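Long-range contact in alpha-L-arabinofuranosidase B (Aspergillus kawachii, PDB 6SXT), which removes terminal non-reducing alpha-L-arabinofuranosyl residues by hydrolysis from arabinoxylan, L-arabinan and related plant polysaccharides: residues 23-28 and 292-297. Numbering follows the deposited sequence. Where two conformers were deposited one is given.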
# COMPACT_ATOMS: atom_id res chain seq x y z
N ARG A 23 11.84 9.86 0.34
CA ARG A 23 13.09 10.63 0.16
C ARG A 23 13.14 11.38 -1.15
O ARG A 23 12.45 11.05 -2.13
CB ARG A 23 14.30 9.71 0.28
CG ARG A 23 14.40 8.65 -0.81
CD ARG A 23 15.75 7.97 -0.71
NE ARG A 23 15.96 6.95 -1.73
CZ ARG A 23 17.14 6.73 -2.31
NH1 ARG A 23 18.21 7.44 -2.01
NH2 ARG A 23 17.20 5.79 -3.24
N ALA A 24 13.99 12.40 -1.16
CA ALA A 24 14.40 13.04 -2.41
C ALA A 24 15.15 12.06 -3.30
O ALA A 24 15.98 11.26 -2.77
CB ALA A 24 15.29 14.23 -2.06
N LEU A 25 14.93 12.15 -4.60
CA LEU A 25 15.61 11.26 -5.57
C LEU A 25 16.65 12.01 -6.38
O LEU A 25 17.28 11.41 -7.27
CB LEU A 25 14.54 10.60 -6.43
CG LEU A 25 13.58 9.72 -5.64
CD1 LEU A 25 12.47 9.22 -6.54
CD2 LEU A 25 14.29 8.57 -4.97
N TYR A 26 16.77 13.31 -6.15
CA TYR A 26 17.88 14.16 -6.67
C TYR A 26 18.60 14.74 -5.48
O TYR A 26 17.96 15.20 -4.55
CB TYR A 26 17.33 15.32 -7.51
CG TYR A 26 16.58 14.98 -8.77
CD1 TYR A 26 15.25 14.61 -8.74
CD2 TYR A 26 17.19 15.13 -10.00
CE1 TYR A 26 14.55 14.36 -9.89
CE2 TYR A 26 16.50 14.85 -11.17
CZ TYR A 26 15.18 14.47 -11.12
OH TYR A 26 14.48 14.24 -12.27
N SER A 27 19.92 14.85 -5.57
CA SER A 27 20.74 15.40 -4.47
C SER A 27 20.36 16.86 -4.19
O SER A 27 20.52 17.27 -3.04
CB SER A 27 22.21 15.20 -4.75
OG SER A 27 22.51 15.96 -5.86
N SER A 28 19.82 17.61 -5.12
CA SER A 28 19.55 19.03 -4.85
C SER A 28 18.06 19.25 -4.58
O SER A 28 17.63 20.43 -4.45
CB SER A 28 20.02 19.85 -5.98
OG SER A 28 19.31 19.47 -7.14
N GLU A 292 9.37 4.34 -3.47
CA GLU A 292 10.01 5.28 -4.39
C GLU A 292 10.01 4.67 -5.79
O GLU A 292 9.97 3.43 -5.90
CB GLU A 292 11.45 5.64 -3.96
CG GLU A 292 12.41 4.46 -3.93
CD GLU A 292 13.82 4.84 -3.49
OE1 GLU A 292 13.96 5.09 -2.29
OE2 GLU A 292 14.69 4.98 -4.36
N GLY A 293 10.10 5.52 -6.78
CA GLY A 293 10.23 5.01 -8.15
C GLY A 293 10.35 6.15 -9.12
O GLY A 293 10.06 7.30 -8.78
N VAL A 294 10.75 5.80 -10.33
CA VAL A 294 10.92 6.78 -11.41
C VAL A 294 10.52 6.17 -12.74
O VAL A 294 10.51 4.95 -12.88
CB VAL A 294 12.34 7.33 -11.50
CG1 VAL A 294 12.93 7.81 -10.18
CG2 VAL A 294 13.27 6.35 -12.20
N MET A 295 10.35 7.06 -13.72
CA MET A 295 10.32 6.71 -15.16
C MET A 295 11.31 7.61 -15.85
O MET A 295 11.50 8.77 -15.44
CB MET A 295 8.93 6.90 -15.78
CG MET A 295 7.92 5.96 -15.15
SD MET A 295 6.22 6.36 -15.67
CE MET A 295 6.32 6.00 -17.44
N THR A 296 11.99 7.05 -16.84
CA THR A 296 13.05 7.75 -17.60
C THR A 296 12.68 7.88 -19.06
O THR A 296 11.81 7.21 -19.55
CB THR A 296 14.42 7.08 -17.47
OG1 THR A 296 14.42 5.91 -18.32
CG2 THR A 296 14.78 6.70 -16.07
N SER A 297 13.39 8.79 -19.73
CA SER A 297 13.45 8.85 -21.21
C SER A 297 14.72 8.13 -21.65
O SER A 297 15.74 8.43 -21.10
CB SER A 297 13.42 10.29 -21.66
OG SER A 297 13.77 10.40 -23.03
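Arg23 reaches Glu292 through a buried, side-on, two-pronged salt bridge in which NE and NH2 each take one carboxylate oxygen. The bond from Arg23 NE to Glu292 OE1 is 2.8 Å long and nearly straight, with an N-H...O angle of 167°. It lies close to the guanidinium plane but meets OE1 on its syn side 22° out of the carboxylate plane. The second bond, from Arg23 NH2 to the syn lone pair of Glu292 OE2, is 2.9 Å long. The guanidinium and carboxylate planes are turned 37° against each other. Both oxygens have a further partner, the hydroxyl of Tyr317 at OE1 and that of Tyr148 at OE2, so four hydrogen bonds grip the carboxylate and fix its rotation. On the arginine side, NH1 is hydrogen-bonded to OD1 of Asn311. With both groups buried, each charge offsets the other, which would be expected to keep the glutamate ionised.

The contact joins the loop between strands 15-20 and 34-38 to strand 288-296, which pairs with strands 15-20, 117-124 and 145-152 in the large antiparallel sheet of the concanavalin-like catalytic domain, away from the active site. On the same sheet face as Glu292, two residues along the strand, Val294 meets Leu25. The two methyls of Leu25 divide the work: CD2 lies 3.7 Å from Glu292 OE2, while CD1 packs 3.9 Å from Val294 CG1. CD1 also lies 3.8 Å from Gly293 O, in van der Waals contact only. The loop backbone is held by the side-chain amide of Gln78, whose OE1 accepts from Leu25 N and whose NE2 donates to Arg23 O.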